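Local coordinates for CELL WALL surface anchor family protein (Streptococcus pneumoniae, PDB 2X9Z) that probably serves as the repeating backbone subunit of the pneumococcal pilus, polymerising into the shaft of a cell-wall-anchored fibre involved in adhesion, at residues A[53-58]-A[89-94]; A[65-70]-A[115-120]; A[157-162]-A[213-218]; A[161-166]-A[177-182]. The protein carries 1 engineered substitution. One frame throughout, in Å; residues are numbered along the deposited sequence.

Contact 1 of 4, residues A[53-58]-A[89-94]; sequences WSDRMT and TGFDLK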
loop_
_atom_site.group_PDB
_atom_site.type_symbol
_atom_site.label_atom_id
_atom_site.label_comp_id
_atom_site.label_asym_id
_atom_site.label_seq_id
_atom_site.Cartn_x
_atom_site.Cartn_y
_atom_site.Cartn_z
ATOM N N TRP A 53 -7.240 4.476 -0.182
ATOM C CA TRP A 53 -6.435 3.482 0.519
ATOM C C TRP A 53 -6.163 2.317 -0.426
ATOM O O TRP A 53 -7.066 1.829 -1.098
ATOM C CB TRP A 53 -7.143 2.952 1.771
ATOM C CG TRP A 53 -7.332 3.977 2.851
ATOM C CD1 TRP A 53 -6.521 4.186 3.941
ATOM C CD2 TRP A 53 -8.394 4.940 2.948
ATOM N NE1 TRP A 53 -7.021 5.212 4.708
ATOM C CE2 TRP A 53 -8.165 5.692 4.121
ATOM C CE3 TRP A 53 -9.512 5.238 2.159
ATOM C CZ2 TRP A 53 -9.014 6.720 4.527
ATOM C CZ3 TRP A 53 -10.353 6.262 2.564
ATOM C CH2 TRP A 53 -10.099 6.989 3.740
ATOM N N SER A 54 -4.922 1.856 -0.451
ATOM C CA SER A 54 -4.517 0.788 -1.344
ATOM C C SER A 54 -3.763 -0.238 -0.494
ATOM O O SER A 54 -2.855 0.119 0.254
ATOM C CB SER A 54 -3.627 1.369 -2.450
ATOM O OG SER A 54 -3.226 0.392 -3.394
ATOM N N ASP A 55 -4.135 -1.509 -0.615
ATOM C CA ASP A 55 -3.606 -2.558 0.246
ATOM C C ASP A 55 -3.264 -3.802 -0.580
ATOM O O ASP A 55 -4.088 -4.287 -1.350
ATOM C CB ASP A 55 -4.671 -2.879 1.298
ATOM C CG ASP A 55 -4.159 -3.718 2.445
ATOM O OD1 ASP A 55 -3.060 -4.313 2.379
ATOM O OD2 ASP A 55 -4.911 -3.785 3.440
ATOM N N ARG A 56 -2.049 -4.320 -0.427
ATOM C CA ARG A 56 -1.674 -5.587 -1.060
ATOM C C ARG A 56 -0.957 -6.452 -0.048
ATOM O O ARG A 56 -0.373 -5.943 0.908
ATOM C CB ARG A 56 -0.776 -5.363 -2.276
ATOM C CG ARG A 56 -1.436 -4.615 -3.427
ATOM C CD ARG A 56 -2.535 -5.462 -4.086
ATOM N NE ARG A 56 -3.097 -4.839 -5.292
ATOM C CZ ARG A 56 -3.994 -3.857 -5.292
ATOM N NH1 ARG A 56 -4.428 -3.352 -4.147
ATOM N NH2 ARG A 56 -4.447 -3.369 -6.440
HETATM N N MSE A 57 -0.989 -7.762 -0.245
HETATM C CA MSE A 57 -0.357 -8.646 0.729
HETATM C C MSE A 57 0.400 -9.790 0.074
HETATM O O MSE A 57 0.166 -10.135 -1.090
HETATM C CB MSE A 57 -1.377 -9.137 1.755
HETATM C CG MSE A 57 -2.545 -9.908 1.169
HETATM SE SE MSE A 57 -4.142 -9.724 2.294
HETATM C CE MSE A 57 -4.577 -7.892 1.770
ATOM N N THR A 58 1.339 -10.359 0.821
ATOM C CA THR A 58 2.215 -11.399 0.284
ATOM C C THR A 58 1.449 -12.711 0.100
ATOM O O THR A 58 0.370 -12.896 0.667
ATOM C CB THR A 58 3.477 -11.559 1.144
ATOM O OG1 THR A 58 3.099 -11.822 2.496
ATOM C CG2 THR A 58 4.287 -10.259 1.110
ATOM N N THR A 89 -4.965 -10.167 -4.564
ATOM C CA THR A 89 -3.961 -9.895 -3.538
ATOM C C THR A 89 -4.276 -8.706 -2.626
ATOM O O THR A 89 -3.425 -8.311 -1.828
ATOM C CB THR A 89 -2.563 -9.677 -4.169
ATOM O OG1 THR A 89 -2.630 -8.603 -5.115
ATOM C CG2 THR A 89 -2.085 -10.946 -4.869
ATOM N N GLY A 90 -5.473 -8.137 -2.735
ATOM C CA GLY A 90 -5.832 -7.004 -1.899
ATOM C C GLY A 90 -6.926 -6.148 -2.489
ATOM O O GLY A 90 -7.782 -6.640 -3.213
ATOM N N PHE A 91 -6.894 -4.857 -2.188
ATOM C CA PHE A 91 -7.988 -3.997 -2.591
ATOM C C PHE A 91 -7.576 -2.538 -2.634
ATOM O O PHE A 91 -6.527 -2.149 -2.094
ATOM C CB PHE A 91 -9.175 -4.165 -1.639
ATOM C CG PHE A 91 -8.894 -3.689 -0.238
ATOM C CD1 PHE A 91 -9.143 -2.368 0.136
ATOM C CD2 PHE A 91 -8.370 -4.558 0.708
ATOM C CE1 PHE A 91 -8.873 -1.932 1.431
ATOM C CE2 PHE A 91 -8.106 -4.124 2.001
ATOM C CZ PHE A 91 -8.359 -2.812 2.362
ATOM N N ASP A 92 -8.415 -1.739 -3.278
ATOM C CA ASP A 92 -8.286 -0.289 -3.281
ATOM C C ASP A 92 -9.652 0.281 -2.934
ATOM O O ASP A 92 -10.666 -0.170 -3.467
ATOM C CB ASP A 92 -7.850 0.203 -4.662
ATOM C CG ASP A 92 -6.473 -0.287 -5.045
ATOM O OD1 ASP A 92 -5.528 0.501 -4.897
ATOM O OD2 ASP A 92 -6.331 -1.449 -5.495
ATOM N N LEU A 93 -9.680 1.254 -2.026
ATOM C CA LEU A 93 -10.933 1.840 -1.554
ATOM C C LEU A 93 -10.771 3.349 -1.616
ATOM O O LEU A 93 -9.870 3.902 -0.988
ATOM C CB LEU A 93 -11.254 1.393 -0.120
ATOM C CG LEU A 93 -12.646 1.747 0.433
ATOM C CD1 LEU A 93 -13.023 0.826 1.587
ATOM C CD2 LEU A 93 -12.758 3.211 0.866
ATOM N N LYS A 94 -11.626 4.013 -2.385
ATOM C CA LYS A 94 -11.531 5.452 -2.531
ATOM C C LYS A 94 -12.853 6.107 -2.162
ATOM O O LYS A 94 -13.927 5.589 -2.481
ATOM C CB LYS A 94 -11.160 5.809 -3.966
ATOM C CG LYS A 94 -12.242 5.524 -4.985
ATOM C CD LYS A 94 -11.972 6.266 -6.274
ATOM C CE LYS A 94 -13.185 7.059 -6.703
ATOM N NZ LYS A 94 -12.856 7.965 -7.832
#
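Main-chain hydrogen bonds run almost unbroken between strands 53-57 and 90-94, which lie antiparallel at 177°. W53 and L93 form a hydrogen-bonded pair with two bonds, the one from W53 N to L93 O being 2.8 Å and nearly straight; D55 and F91 form the next such pair, and M57 N to T89 O closes the ladder. G90 suits its place because a CB would collide with D55 O and, at these backbone angles, jam against T89 O.

A polar cluster occupies the face carrying S54 and D92. D92 divides its oxygens: OD1 accepts from S54 OG at 2.8 Å, met from above the carboxylate plane, while OD2 receives both NH1 and NH2 of R56; the two-nitrogen guanidinium grip suits a carboxylate already held by S54. The salt bridge from R56 NH2 to D92 OD2 is 2.9 Å and uses the syn lone pair. A bend at chi2 (-68°) folds the arginine back along the strand, so that NH1 also reaches D55 O at 3.0 Å; E231 forms a second salt bridge with NH2.

The face of W53, D55, F91 and L93 is mixed, with apolar contacts around a buried carboxylate. D55 CB lies over the F91 ring, 4.0 Å from its centroid, as a CH-pi contact, and W53 CE3 packs 4.0 Å from L93 CD2. K7 NZ bonds to D55 OD1, satisfying it, and W53 NE1 to T40 OG1.

Strand 130-139 flanks strand 50-57 and strand 82-87 flanks strand 90-95 in this mixed sheet; across the sandwich, strand 110-120 meets W53 and selenomethionine M57, with Y116 edge-to-face on F91.

Contact 2 of 4, residues A[65-70]-A[115-120]; sequences KGTVKV and TYSATL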
loop_
_atom_site.group_PDB
_atom_site.type_symbol
_atom_site.label_atom_id
_atom_site.label_comp_id
_atom_site.label_asym_id
_atom_site.label_seq_id
_atom_site.Cartn_x
_atom_site.Cartn_y
_atom_site.Cartn_z
ATOM N N LYS A 65 -12.079 -11.845 -0.194
ATOM C CA LYS A 65 -12.972 -10.929 -0.893
ATOM C C LYS A 65 -14.340 -10.885 -0.233
ATOM O O LYS A 65 -14.846 -11.904 0.235
ATOM C CB LYS A 65 -13.114 -11.326 -2.359
ATOM C CG LYS A 65 -11.818 -11.239 -3.141
ATOM C CD LYS A 65 -12.050 -11.660 -4.575
ATOM C CE LYS A 65 -10.804 -11.485 -5.410
ATOM N NZ LYS A 65 -11.077 -11.955 -6.796
ATOM N N GLY A 66 -14.934 -9.696 -0.193
ATOM C CA GLY A 66 -16.262 -9.521 0.363
ATOM C C GLY A 66 -16.243 -9.143 1.834
ATOM O O GLY A 66 -17.302 -8.883 2.410
ATOM N N THR A 67 -15.058 -9.111 2.444
ATOM C CA THR A 67 -14.952 -8.848 3.881
ATOM C C THR A 67 -14.636 -7.401 4.255
ATOM O O THR A 67 -14.510 -7.091 5.437
ATOM C CB THR A 67 -13.909 -9.770 4.573
ATOM O OG1 THR A 67 -12.585 -9.444 4.132
ATOM C CG2 THR A 67 -14.206 -11.239 4.278
ATOM N N VAL A 68 -14.501 -6.513 3.271
ATOM C CA VAL A 68 -14.129 -5.127 3.562
ATOM C C VAL A 68 -15.313 -4.329 4.099
ATOM O O VAL A 68 -16.384 -4.298 3.482
ATOM C CB VAL A 68 -13.530 -4.411 2.330
ATOM C CG1 VAL A 68 -13.108 -2.997 2.685
ATOM C CG2 VAL A 68 -12.347 -5.185 1.784
ATOM N N LYS A 69 -15.112 -3.695 5.253
ATOM C CA LYS A 69 -16.092 -2.788 5.843
ATOM C C LYS A 69 -15.414 -1.454 6.135
ATOM O O LYS A 69 -14.240 -1.411 6.501
ATOM C CB LYS A 69 -16.643 -3.366 7.150
ATOM C CG LYS A 69 -17.222 -4.777 7.047
ATOM C CD LYS A 69 -18.687 -4.777 6.657
ATOM C CE LYS A 69 -19.340 -6.128 6.934
ATOM N NZ LYS A 69 -18.742 -7.204 6.113
ATOM N N VAL A 70 -16.143 -0.361 5.952
ATOM C CA VAL A 70 -15.573 0.960 6.199
ATOM C C VAL A 70 -16.528 1.850 6.992
ATOM O O VAL A 70 -17.722 1.938 6.680
ATOM C CB VAL A 70 -15.143 1.651 4.878
ATOM C CG1 VAL A 70 -16.299 1.728 3.892
ATOM C CG2 VAL A 70 -14.560 3.031 5.152
ATOM N N THR A 115 -11.919 -2.427 7.846
ATOM C CA THR A 115 -11.639 -3.762 8.366
ATOM C C THR A 115 -11.821 -4.794 7.265
ATOM O O THR A 115 -12.598 -4.594 6.323
ATOM C CB THR A 115 -12.539 -4.115 9.568
ATOM O OG1 THR A 115 -13.909 -4.144 9.153
ATOM C CG2 THR A 115 -12.393 -3.092 10.680
ATOM N N TYR A 116 -11.101 -5.904 7.390
ATOM C CA TYR A 116 -11.188 -7.007 6.432
ATOM C C TYR A 116 -10.419 -8.186 6.999
ATOM O O TYR A 116 -9.758 -8.064 8.026
ATOM C CB TYR A 116 -10.595 -6.608 5.076
ATOM C CG TYR A 116 -9.099 -6.406 5.106
ATOM C CD1 TYR A 116 -8.229 -7.462 4.824
ATOM C CD2 TYR A 116 -8.550 -5.171 5.426
ATOM C CE1 TYR A 116 -6.847 -7.293 4.853
ATOM C CE2 TYR A 116 -7.169 -4.985 5.453
ATOM C CZ TYR A 116 -6.327 -6.053 5.170
ATOM O OH TYR A 116 -4.968 -5.878 5.198
ATOM N N SER A 117 -10.501 -9.325 6.332
ATOM C CA SER A 117 -9.712 -10.466 6.771
ATOM C C SER A 117 -8.943 -11.097 5.622
ATOM O O SER A 117 -9.218 -10.828 4.442
ATOM C CB SER A 117 -10.584 -11.503 7.478
ATOM O OG SER A 117 -11.540 -12.058 6.595
ATOM N N ALA A 118 -7.967 -11.924 5.986
ATOM C CA ALA A 118 -7.208 -12.718 5.033
ATOM C C ALA A 118 -6.976 -14.073 5.668
ATOM O O ALA A 118 -7.056 -14.213 6.880
ATOM C CB ALA A 118 -5.893 -12.050 4.707
ATOM N N THR A 119 -6.704 -15.075 4.846
ATOM C CA THR A 119 -6.522 -16.430 5.343
ATOM C C THR A 119 -5.083 -16.867 5.131
ATOM O O THR A 119 -4.553 -16.745 4.028
ATOM C CB THR A 119 -7.442 -17.395 4.585
ATOM O OG1 THR A 119 -8.794 -16.957 4.724
ATOM C CG2 THR A 119 -7.320 -18.808 5.128
ATOM N N LEU A 120 -4.445 -17.378 6.178
ATOM C CA LEU A 120 -3.109 -17.936 6.018
ATOM C C LEU A 120 -3.219 -19.229 5.213
ATOM O O LEU A 120 -3.983 -20.123 5.570
ATOM C CB LEU A 120 -2.443 -18.191 7.377
ATOM C CG LEU A 120 -0.957 -18.556 7.348
ATOM C CD1 LEU A 120 -0.130 -17.392 6.829
ATOM C CD2 LEU A 120 -0.474 -18.981 8.726
HETATM O O HOH W 1 -14.456 -6.649 8.084
#
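Two main-chain hydrogen bonds hold K69 to T115 as an antiparallel hydrogen-bonded pair: K69 N to T115 O and T115 N to K69 O, each 2.9 Å and in the carbonyl plane. Beyond this pair the ladder loses its regular form, and a side chain takes over. T67, with OG1 between its backbone N and carbonyl carbon (chi1 68°), accepts a bond from S117 N at 3.0 Å, nearly straight, and the same hydroxyl bonds N64 O. Threonine suits the place because its hydroxyl stands in for a main-chain carbonyl while CG2 rests 3.6 Å from S117 OG, itself bonded to N64.

The irregularity belongs to the broken strand 61-72, which neighbours strand 110-120 in the antiparallel sheet of this Cna-B-like beta sandwich.

Water adds a further link: one molecule donates to T67 O at 2.7 Å and is hydrogen-bonded to T115 OG1 at 2.8 Å, spanning the strands on the face that carries K69 and T115. There the apolar CB of K69 lies 3.5 Å from T115 OG1, while the bent lysine chain leads away.

Apolar packing occupies the other face, where V68 CG2 meets Y116 CB at 4.0 Å, the two side chains running side by side.

Contact 3 of 4, residues A[157-162]-A[213-218]; sequences GDLTLT and TEYKFV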
loop_
_atom_site.group_PDB
_atom_site.type_symbol
_atom_site.label_atom_id
_atom_site.label_comp_id
_atom_site.label_asym_id
_atom_site.label_seq_id
_atom_site.Cartn_x
_atom_site.Cartn_y
_atom_site.Cartn_z
ATOM N N GLY A 157 16.924 -14.704 -10.857
ATOM C CA GLY A 157 17.159 -13.841 -9.715
ATOM C C GLY A 157 17.173 -12.369 -10.079
ATOM O O GLY A 157 17.618 -11.534 -9.293
ATOM N N ASP A 158 16.680 -12.050 -11.272
ATOM C CA ASP A 158 16.615 -10.664 -11.732
ATOM C C ASP A 158 15.235 -10.058 -11.510
ATOM O O ASP A 158 14.210 -10.723 -11.695
ATOM C CB ASP A 158 16.991 -10.571 -13.214
ATOM C CG ASP A 158 18.460 -10.870 -13.465
ATOM O OD1 ASP A 158 19.304 -10.479 -12.633
ATOM O OD2 ASP A 158 18.772 -11.493 -14.503
ATOM N N LEU A 159 15.219 -8.788 -11.119
ATOM C CA LEU A 159 13.969 -8.053 -10.968
ATOM C C LEU A 159 14.124 -6.651 -11.553
ATOM O O LEU A 159 14.956 -5.865 -11.090
ATOM C CB LEU A 159 13.549 -7.978 -9.499
ATOM C CG LEU A 159 12.217 -7.312 -9.132
ATOM C CD1 LEU A 159 11.036 -7.894 -9.918
ATOM C CD2 LEU A 159 11.981 -7.433 -7.638
ATOM N N THR A 160 13.340 -6.364 -12.587
ATOM C CA THR A 160 13.454 -5.120 -13.338
ATOM C C THR A 160 12.291 -4.167 -13.074
ATOM O O THR A 160 11.119 -4.543 -13.152
ATOM C CB THR A 160 13.543 -5.394 -14.852
ATOM O OG1 THR A 160 14.698 -6.195 -15.120
ATOM C CG2 THR A 160 13.643 -4.090 -15.638
ATOM N N LEU A 161 12.643 -2.926 -12.764
ATOM C CA LEU A 161 11.688 -1.843 -12.599
ATOM C C LEU A 161 11.626 -1.017 -13.886
ATOM O O LEU A 161 12.668 -0.619 -14.420
ATOM C CB LEU A 161 12.152 -0.967 -11.437
ATOM C CG LEU A 161 11.420 0.339 -11.163
ATOM C CD1 LEU A 161 10.016 0.066 -10.713
ATOM C CD2 LEU A 161 12.169 1.128 -10.105
ATOM N N THR A 162 10.413 -0.787 -14.389
ATOM C CA THR A 162 10.205 0.103 -15.533
ATOM C C THR A 162 9.337 1.271 -15.072
ATOM O O THR A 162 8.330 1.074 -14.403
ATOM C CB THR A 162 9.517 -0.619 -16.713
ATOM O OG1 THR A 162 10.315 -1.732 -17.132
ATOM C CG2 THR A 162 9.320 0.322 -17.900
ATOM N N THR A 213 11.413 -15.348 -3.013
ATOM C CA THR A 213 11.063 -14.282 -2.086
ATOM C C THR A 213 10.323 -13.172 -2.832
ATOM O O THR A 213 10.678 -12.839 -3.962
ATOM C CB THR A 213 12.325 -13.712 -1.397
ATOM O OG1 THR A 213 12.938 -14.736 -0.606
ATOM C CG2 THR A 213 11.974 -12.544 -0.496
ATOM N N GLU A 214 9.284 -12.617 -2.216
ATOM C CA GLU A 214 8.597 -11.462 -2.792
ATOM C C GLU A 214 9.231 -10.169 -2.324
ATOM O O GLU A 214 9.495 -10.001 -1.134
ATOM C CB GLU A 214 7.122 -11.471 -2.408
ATOM C CG GLU A 214 6.325 -12.513 -3.136
ATOM C CD GLU A 214 4.861 -12.427 -2.797
ATOM O OE1 GLU A 214 4.482 -12.891 -1.708
ATOM O OE2 GLU A 214 4.095 -11.880 -3.608
ATOM N N TYR A 215 9.458 -9.257 -3.270
ATOM C CA TYR A 215 10.046 -7.960 -2.977
ATOM C C TYR A 215 9.140 -6.853 -3.494
ATOM O O TYR A 215 8.213 -7.099 -4.261
ATOM C CB TYR A 215 11.402 -7.808 -3.668
ATOM C CG TYR A 215 12.435 -8.855 -3.319
ATOM C CD1 TYR A 215 13.364 -8.632 -2.313
ATOM C CD2 TYR A 215 12.500 -10.051 -4.021
ATOM C CE1 TYR A 215 14.320 -9.586 -1.999
ATOM C CE2 TYR A 215 13.450 -11.009 -3.718
ATOM C CZ TYR A 215 14.362 -10.770 -2.707
ATOM O OH TYR A 215 15.312 -11.716 -2.406
ATOM N N LYS A 216 9.423 -5.628 -3.076
ATOM C CA LYS A 216 8.682 -4.475 -3.571
ATOM C C LYS A 216 9.653 -3.316 -3.752
ATOM O O LYS A 216 10.528 -3.109 -2.913
ATOM C CB LYS A 216 7.560 -4.093 -2.596
ATOM C CG LYS A 216 8.023 -3.825 -1.163
ATOM C CD LYS A 216 6.852 -3.576 -0.196
ATOM C CE LYS A 216 7.361 -3.234 1.204
ATOM N NZ LYS A 216 6.272 -3.108 2.212
ATOM N N PHE A 217 9.514 -2.572 -4.852
ATOM C CA PHE A 217 10.232 -1.309 -5.005
ATOM C C PHE A 217 9.364 -0.220 -4.386
ATOM O O PHE A 217 8.239 0.018 -4.847
ATOM C CB PHE A 217 10.473 -0.946 -6.477
ATOM C CG PHE A 217 11.525 -1.773 -7.163
ATOM C CD1 PHE A 217 12.877 -1.527 -6.961
ATOM C CD2 PHE A 217 11.158 -2.769 -8.055
ATOM C CE1 PHE A 217 13.844 -2.279 -7.617
ATOM C CE2 PHE A 217 12.114 -3.519 -8.715
ATOM C CZ PHE A 217 13.458 -3.278 -8.494
ATOM N N VAL A 218 9.877 0.452 -3.359
ATOM C CA VAL A 218 9.147 1.551 -2.741
ATOM C C VAL A 218 9.793 2.863 -3.185
ATOM O O VAL A 218 10.950 3.136 -2.866
ATOM C CB VAL A 218 9.150 1.443 -1.194
ATOM C CG1 VAL A 218 8.256 2.503 -0.586
ATOM C CG2 VAL A 218 8.722 0.042 -0.739
#
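F217 is the tight centre of this contact, its ring covered on one face by L161 and met obliquely by L159, two leucines on the same face of strand 159-162. L161 CB sits over that face of the ring, 3.9 Å from its centroid and 19° off the normal, a CH-pi contact displaced toward the rim on the CE2 side, where L161 CB to F217 CE2 is 3.7 Å. Both leucines hold CG anti to the backbone N, which carries their branches across toward strand 215-218. L159 meets the phenylalanine tip to tip, its CG 3.8 Å from F217 CE2. The flat ring fits because it can offer a face to L161 while CE2 reaches L159.

The packing loosens toward the start of strand 215-218. L159 CD2 comes nearest to Y215 at CB, 4.0 Å away, and the tyrosine ring leads elsewhere: T213 CG2 lies over one of its faces, and its hydroxyl is hydrogen-bonded to D210 N. T160 and K216 point away from this interface, T160 toward a partly exposed side, where its hydroxyl bonds T205, and K216 to a salt bridge with E255 in a buried setting.

The strands cross at 30° with their axes 9.2 Å apart, the face-to-face layering of two sheets in a Cna-B-like sandwich; V206, I238 and L183 also touch F217. No hydrogen bond passes between the segments, so they are joined by apolar side chains alone, and cohesion here rests on close fit and the exclusion of water, consistent with the leucines and aromatics that face inward.

Contact 4 of 4, residues A[161-166]-A[177-182]; sequences LTKTWV and AEATFD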
loop_
_atom_site.group_PDB
_atom_site.type_symbol
_atom_site.label_atom_id
_atom_site.label_comp_id
_atom_site.label_asym_id
_atom_site.label_seq_id
_atom_site.Cartn_x
_atom_site.Cartn_y
_atom_site.Cartn_z
ATOM N N LEU A 161 12.643 -2.926 -12.764
ATOM C CA LEU A 161 11.688 -1.843 -12.599
ATOM C C LEU A 161 11.626 -1.017 -13.886
ATOM O O LEU A 161 12.668 -0.619 -14.420
ATOM C CB LEU A 161 12.152 -0.967 -11.437
ATOM C CG LEU A 161 11.420 0.339 -11.163
ATOM C CD1 LEU A 161 10.016 0.066 -10.713
ATOM C CD2 LEU A 161 12.169 1.128 -10.105
ATOM N N THR A 162 10.413 -0.787 -14.389
ATOM C CA THR A 162 10.205 0.103 -15.533
ATOM C C THR A 162 9.337 1.271 -15.072
ATOM O O THR A 162 8.330 1.074 -14.403
ATOM C CB THR A 162 9.517 -0.619 -16.713
ATOM O OG1 THR A 162 10.315 -1.732 -17.132
ATOM C CG2 THR A 162 9.320 0.322 -17.900
ATOM N N LYS A 163 9.740 2.484 -15.427
ATOM C CA LYS A 163 9.034 3.679 -14.986
ATOM C C LYS A 163 8.559 4.511 -16.174
ATOM O O LYS A 163 9.274 4.650 -17.168
ATOM C CB LYS A 163 9.944 4.516 -14.093
ATOM C CG LYS A 163 9.228 5.575 -13.295
ATOM C CD LYS A 163 10.202 6.281 -12.378
ATOM C CE LYS A 163 9.466 7.127 -11.412
ATOM N NZ LYS A 163 8.592 8.015 -12.224
ATOM N N THR A 164 7.341 5.034 -16.073
ATOM C CA THR A 164 6.846 6.022 -17.028
ATOM C C THR A 164 6.380 7.252 -16.265
ATOM O O THR A 164 6.167 7.193 -15.056
ATOM C CB THR A 164 5.673 5.492 -17.883
ATOM O OG1 THR A 164 4.659 4.956 -17.026
ATOM C CG2 THR A 164 6.133 4.406 -18.853
ATOM N N TRP A 165 6.203 8.358 -16.977
ATOM C CA TRP A 165 5.837 9.623 -16.351
ATOM C C TRP A 165 4.686 10.271 -17.118
ATOM O O TRP A 165 4.710 10.321 -18.348
ATOM C CB TRP A 165 7.026 10.581 -16.362
ATOM C CG TRP A 165 8.284 10.098 -15.677
ATOM C CD1 TRP A 165 9.213 9.209 -16.166
ATOM C CD2 TRP A 165 8.776 10.522 -14.398
ATOM N NE1 TRP A 165 10.247 9.061 -15.262
ATOM C CE2 TRP A 165 10.000 9.853 -14.172
ATOM C CE3 TRP A 165 8.305 11.413 -13.427
ATOM C CZ2 TRP A 165 10.753 10.050 -13.013
ATOM C CZ3 TRP A 165 9.050 11.596 -12.273
ATOM C CH2 TRP A 165 10.263 10.921 -12.078
ATOM N N VAL A 166 3.700 10.780 -16.386
ATOM C CA VAL A 166 2.583 11.511 -16.980
ATOM C C VAL A 166 2.261 12.747 -16.157
ATOM O O VAL A 166 2.586 12.813 -14.967
ATOM C CB VAL A 166 1.304 10.640 -17.100
ATOM C CG1 VAL A 166 1.582 9.423 -17.966
ATOM C CG2 VAL A 166 0.792 10.218 -15.723
ATOM N N ALA A 177 12.403 13.887 -12.577
ATOM C CA ALA A 177 13.548 13.945 -11.680
ATOM C C ALA A 177 14.187 12.586 -11.579
ATOM O O ALA A 177 13.562 11.578 -11.902
ATOM C CB ALA A 177 13.124 14.402 -10.301
ATOM N N GLU A 178 15.432 12.560 -11.123
ATOM C CA GLU A 178 16.059 11.308 -10.742
ATOM C C GLU A 178 15.164 10.624 -9.707
ATOM O O GLU A 178 14.661 11.275 -8.793
ATOM C CB GLU A 178 17.448 11.572 -10.167
ATOM C CG GLU A 178 18.244 10.308 -9.936
ATOM C CD GLU A 178 19.702 10.588 -9.622
ATOM O OE1 GLU A 178 19.971 11.492 -8.808
ATOM O OE2 GLU A 178 20.581 9.896 -10.181
ATOM N N ALA A 179 14.957 9.318 -9.853
ATOM C CA ALA A 179 14.029 8.593 -8.989
ATOM C C ALA A 179 14.767 7.504 -8.238
ATOM O O ALA A 179 15.457 6.687 -8.844
ATOM C CB ALA A 179 12.890 7.990 -9.813
ATOM N N THR A 180 14.639 7.508 -6.918
ATOM C CA THR A 180 15.291 6.505 -6.087
ATOM C C THR A 180 14.247 5.560 -5.501
ATOM O O THR A 180 13.185 5.993 -5.058
ATOM C CB THR A 180 16.101 7.176 -4.962
ATOM O OG1 THR A 180 17.096 8.027 -5.546
ATOM C CG2 THR A 180 16.795 6.133 -4.084
ATOM N N PHE A 181 14.556 4.266 -5.502
ATOM C CA PHE A 181 13.655 3.255 -4.958
ATOM C C PHE A 181 14.395 2.369 -3.979
ATOM O O PHE A 181 15.533 1.984 -4.221
ATOM C CB PHE A 181 13.095 2.351 -6.062
ATOM C CG PHE A 181 12.309 3.082 -7.105
ATOM C CD1 PHE A 181 12.953 3.780 -8.117
ATOM C CD2 PHE A 181 10.919 3.062 -7.089
ATOM C CE1 PHE A 181 12.221 4.451 -9.090
ATOM C CE2 PHE A 181 10.183 3.732 -8.057
ATOM C CZ PHE A 181 10.838 4.429 -9.051
ATOM N N ASP A 182 13.736 2.029 -2.884
ATOM C CA ASP A 182 14.255 1.009 -1.997
ATOM C C ASP A 182 13.586 -0.312 -2.336
ATOM O O ASP A 182 12.354 -0.418 -2.335
ATOM C CB ASP A 182 14.001 1.401 -0.549
ATOM C CG ASP A 182 14.817 2.607 -0.136
ATOM O OD1 ASP A 182 16.062 2.543 -0.233
ATOM O OD2 ASP A 182 14.222 3.623 0.270
#
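This is a sheet-to-sheet contact in the interior of the second beta sandwich, where strand 161-166 faces strand 179-182 at 141° with the axes 10.8 Å apart. A close CH-pi contact leads: L161 CD2 stands over the centre of the F181 ring, 3.4 Å from the centroid and 11° off its normal. F181 thus gives a face to the leucine, while its edge meets K163, whose CE is 3.8 Å from F181 CZ.

K163 is stretched through chi1 to chi3, letting its methylenes pass as an apolar chain; CE also touches A179 CB at 3.9 Å, where alanine leaves room for it. A turn at chi4 (-54°) then sets K163 NZ 2.9 Å above the plane of the W165 ring, over its centre. That nitrogen is covalently joined to CG of N242 on strand 237-243: a lysine-asparagine isopeptide bond, the intramolecular cross-link characteristic of Gram-positive pilins. NZ is therefore an amide nitrogen. E219 touches K163, consistent with the acidic residue that promotes bond formation in related pilins.

W165 closes the far end, its CH2 3.4 Å from A177 O, with Y225 edge-to-face against the indole and A175 touching it.

Contacts 1 and 2 belong to one sandwich, contacts 3 and 4 to another. Contacts 1 and 2 lie in the two facing sheets of the first, centres about 10 Å apart, and meet where D55 OD2 forms a weak hydrogen bond with Y116 OH at 2.7 Å. Contacts 3 and 4 share L161, which touches an aromatic in each, F217 and F181; their partner strands adjoin, V218 N lying 2.8 Å from D182 O, a probable hydrogen bond. Between the sandwiches, T58 CB of contact 1 approaches E214 OE1 of contact 3 to 3.3 Å. Contacts 2 and 4 lie on opposite sides of the chain's centre, their centres about 32 Å apart, so the isopeptide bond of contact 4 is remote from contact 2.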